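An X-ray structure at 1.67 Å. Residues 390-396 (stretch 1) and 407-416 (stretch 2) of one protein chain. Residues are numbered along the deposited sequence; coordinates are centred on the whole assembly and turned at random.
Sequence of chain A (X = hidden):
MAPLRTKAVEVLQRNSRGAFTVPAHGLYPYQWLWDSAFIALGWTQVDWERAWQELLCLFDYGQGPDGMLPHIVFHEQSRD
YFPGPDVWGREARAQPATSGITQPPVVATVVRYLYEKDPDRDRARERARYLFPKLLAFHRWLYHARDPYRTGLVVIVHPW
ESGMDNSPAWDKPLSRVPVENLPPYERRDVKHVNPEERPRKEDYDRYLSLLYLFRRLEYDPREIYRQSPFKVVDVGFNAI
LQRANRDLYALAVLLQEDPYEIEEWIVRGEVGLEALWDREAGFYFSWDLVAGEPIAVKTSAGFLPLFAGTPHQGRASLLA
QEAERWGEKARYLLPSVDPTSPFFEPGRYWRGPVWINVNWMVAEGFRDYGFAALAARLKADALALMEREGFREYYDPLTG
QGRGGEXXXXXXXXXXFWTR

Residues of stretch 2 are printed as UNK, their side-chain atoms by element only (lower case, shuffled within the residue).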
# COMPACT_ATOMS: atom_id res chain seq x y z
N GLY A 390 -31.67 -14.49 21.83
CA GLY A 390 -31.50 -15.63 20.96
C GLY A 390 -30.94 -15.23 19.61
O GLY A 390 -30.41 -14.12 19.45
N PHE A 391 -31.04 -16.16 18.67
CA PHE A 391 -30.38 -16.05 17.36
C PHE A 391 -31.36 -15.50 16.36
O PHE A 391 -32.17 -16.24 15.80
CB PHE A 391 -29.82 -17.40 16.97
CG PHE A 391 -28.83 -17.93 17.99
CD1 PHE A 391 -27.59 -17.35 18.13
CD2 PHE A 391 -29.18 -18.97 18.84
CE1 PHE A 391 -26.69 -17.80 19.07
CE2 PHE A 391 -28.28 -19.44 19.79
CZ PHE A 391 -27.04 -18.86 19.91
N ARG A 392 -31.28 -14.20 16.15
CA ARG A 392 -32.19 -13.46 15.31
C ARG A 392 -31.41 -12.86 14.16
O ARG A 392 -30.17 -12.75 14.20
CB ARG A 392 -32.87 -12.33 16.09
CG ARG A 392 -33.72 -12.83 17.26
CD ARG A 392 -34.91 -13.67 16.82
NE ARG A 392 -35.81 -12.96 15.92
CZ ARG A 392 -36.81 -12.17 16.29
NH1 ARG A 392 -37.05 -11.94 17.57
NH2 ARG A 392 -37.56 -11.57 15.37
N GLU A 393 -32.14 -12.46 13.13
CA GLU A 393 -31.53 -11.91 11.93
C GLU A 393 -30.84 -10.55 12.22
O GLU A 393 -29.75 -10.27 11.70
CB GLU A 393 -32.56 -11.81 10.81
CG GLU A 393 -31.98 -11.68 9.41
CD GLU A 393 -33.05 -11.66 8.32
OE1 GLU A 393 -34.25 -11.86 8.66
OE2 GLU A 393 -32.71 -11.47 7.12
N TYR A 394 -31.48 -9.70 13.03
CA TYR A 394 -30.90 -8.40 13.38
C TYR A 394 -31.53 -7.93 14.68
O TYR A 394 -32.46 -8.58 15.19
CB TYR A 394 -31.06 -7.36 12.26
CG TYR A 394 -32.37 -7.44 11.51
CD1 TYR A 394 -32.54 -8.36 10.49
CD2 TYR A 394 -33.43 -6.60 11.81
CE1 TYR A 394 -33.73 -8.48 9.82
CE2 TYR A 394 -34.62 -6.70 11.13
CZ TYR A 394 -34.76 -7.64 10.13
OH TYR A 394 -35.94 -7.79 9.41
N TYR A 395 -31.00 -6.85 15.21
CA TYR A 395 -31.35 -6.39 16.54
C TYR A 395 -31.49 -4.89 16.55
O TYR A 395 -30.73 -4.18 15.91
CB TYR A 395 -30.31 -6.81 17.58
CG TYR A 395 -30.08 -8.30 17.62
CD1 TYR A 395 -29.22 -8.92 16.72
CD2 TYR A 395 -30.75 -9.11 18.54
CE1 TYR A 395 -29.01 -10.28 16.74
CE2 TYR A 395 -30.55 -10.48 18.55
CZ TYR A 395 -29.68 -11.06 17.64
OH TYR A 395 -29.47 -12.42 17.64
N ASP A 396 -32.47 -4.39 17.31
CA ASP A 396 -32.64 -2.96 17.51
C ASP A 396 -31.41 -2.44 18.26
O ASP A 396 -31.04 -2.97 19.31
CB ASP A 396 -33.95 -2.72 18.30
CG ASP A 396 -34.26 -1.25 18.51
OD1 ASP A 396 -33.40 -0.50 18.99
OD2 ASP A 396 -35.41 -0.85 18.21
N UNK A 407 -34.44 -17.97 14.73
CA UNK A 407 -33.49 -19.06 14.57
C UNK A 407 -32.60 -18.85 13.36
O UNK A 407 -32.57 -19.68 12.42
N UNK A 408 -31.93 -17.69 13.34
CA UNK A 408 -31.22 -17.26 12.15
C UNK A 408 -29.79 -17.82 12.12
O UNK A 408 -29.01 -17.60 13.05
c UNK A 408 -29.71 -14.34 8.29
c UNK A 408 -31.44 -15.40 9.55
c UNK A 408 -28.97 -14.23 9.45
c UNK A 408 -30.70 -15.24 10.74
c UNK A 408 -30.95 -14.94 8.34
c UNK A 408 -31.22 -15.74 12.05
c UNK A 408 -29.45 -14.69 10.66
N UNK A 409 -29.48 -18.52 11.04
CA UNK A 409 -28.29 -19.38 10.97
C UNK A 409 -26.97 -18.64 11.14
O UNK A 409 -26.15 -19.08 11.94
o UNK A 409 -29.40 -21.09 9.71
c UNK A 409 -28.29 -20.20 9.69
N UNK A 410 -26.71 -17.55 10.43
CA UNK A 410 -25.36 -16.99 10.56
C UNK A 410 -25.10 -16.37 11.94
O UNK A 410 -23.94 -16.23 12.36
n UNK A 410 -26.00 -12.55 9.86
c UNK A 410 -25.42 -14.66 9.36
c UNK A 410 -26.03 -12.64 8.49
c UNK A 410 -25.92 -13.37 5.85
c UNK A 410 -25.62 -13.76 10.38
c UNK A 410 -26.36 -11.69 7.53
c UNK A 410 -24.93 -16.06 9.43
c UNK A 410 -26.31 -12.07 6.21
c UNK A 410 -25.66 -13.94 8.15
c UNK A 410 -25.61 -14.30 6.80
N UNK A 411 -26.17 -16.02 12.64
CA UNK A 411 -26.04 -15.52 14.01
C UNK A 411 -25.54 -16.66 14.90
O UNK A 411 -24.55 -16.50 15.62
c UNK A 411 -27.37 -14.94 14.50
o UNK A 411 -27.72 -13.80 13.73
N UNK A 412 -26.20 -17.81 14.82
CA UNK A 412 -25.75 -19.00 15.53
C UNK A 412 -24.35 -19.41 15.12
O UNK A 412 -23.48 -19.66 15.96
c UNK A 412 -26.74 -20.14 15.33
N UNK A 413 -24.09 -19.43 13.81
CA UNK A 413 -22.80 -19.84 13.32
C UNK A 413 -21.67 -18.98 13.85
O UNK A 413 -20.62 -19.49 14.24
c UNK A 413 -22.78 -19.81 11.79
N UNK A 414 -21.88 -17.68 13.83
CA UNK A 414 -20.83 -16.77 14.23
C UNK A 414 -20.71 -16.69 15.75
O UNK A 414 -19.61 -16.50 16.25
c UNK A 414 -21.01 -15.40 13.57
c UNK A 414 -20.75 -15.41 12.06
c UNK A 414 -21.12 -14.08 11.42
c UNK A 414 -19.30 -15.74 11.74
N UNK A 415 -21.79 -16.93 16.49
CA UNK A 415 -21.66 -17.14 17.95
C UNK A 415 -20.67 -18.26 18.24
O UNK A 415 -19.80 -18.12 19.09
c UNK A 415 -23.02 -17.47 18.57
N UNK A 416 -20.81 -19.37 17.52
CA UNK A 416 -19.92 -20.52 17.66
C UNK A 416 -18.49 -20.21 17.22
O UNK A 416 -17.54 -20.53 17.92
c UNK A 416 -21.14 -23.34 18.57
c UNK A 416 -21.65 -22.42 17.46
c UNK A 416 -20.47 -21.70 16.84
c UNK A 416 -22.40 -23.22 16.41
O HOH W 1 -27.32 -11.25 12.18

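Position 407 has no side-chain atoms at all. Its phi is positive, at 52°, which favours a residue without a CB. It is Gly 407. Its N lies 3.0 Å from Phe 391 O, but the angle is too poor for a hydrogen bond.

Position 408 carries one carbon and then a ring of six carbons, with no hetero atom. That is phenylalanine, Phe 408. Its backbone N donates to Phe 391 O at 2.9 Å, with a nearly straight angle of 169°. CA-to-CB points toward stretch 1, and CB packs 3.6 Å from Glu 393 N. One ring face is covered by Glu 393 CG, which sits 3.6 Å from the centroid of the Phe 408 ring and close to its normal, a CH-pi contact. The residue is also the N-cap of the helix that follows.

Position 409 has one carbon and one oxygen, unbranched. It is Ser 409. CA-to-CB points away from stretch 1, and the hydroxyl is hydrogen-bonded elsewhere in the structure.

Position 410 has one carbon leading to fused five- and six-membered rings with eight carbons and one nitrogen. Only tryptophan fits, so this is Trp 410. CA-to-CB points away, but the end of the side chain comes nearer. It reaches stretch 1 through water 1, which accepts from Trp 410 NE1 at 3.0 Å and donates to Glu 393 O at 2.7 Å.

Position 411 again has one carbon and one oxygen. The oxygen is 2.7 Å from Arg 392 O, close enough for a hydrogen bond. A single carbon bearing a single oxygen means serine, Ser 411. Its OG donates to that carbonyl and accepts from water 1 at 3.0 Å, measured from the water O to Ser 411 OG.

Position 412 has one side-chain carbon, so it is Ala 412. Its CB lies over one face of the Phe 391 ring, 4.2 Å from the centroid. The backbone is close too: Ala 412 CA is 3.6 Å from Phe 391 CD1.

Position 413 also has a single carbon and is Ala 413. It points away and makes no contact.

Position 414 has four carbons, forked at the second. It is Leu 414, out of reach of stretch 1.

Position 415 has one carbon, which makes it Ala 415. It points toward stretch 1, and its CB is 3.7 Å from Phe 391 CE1.

Position 416 has four carbons with the same fork. It is Leu 416, directed sideways and without contact.

The contact combines polar anchors with apolar packing. Phe 391 O and Arg 392 O, on consecutive residues, each accept one hydrogen bond from stretch 2. Phe 391 packs its ring along the helix against Ala 412 and Ala 415, whose short side chains lie close to it. Phe 408 returns the contact against Glu 393. Water 1 joins Glu 393 O to both Trp 410 and Ser 411. Together the two stretches bury 397 Å².

Stretch 2, residues 407-416: GFSWSAALAL
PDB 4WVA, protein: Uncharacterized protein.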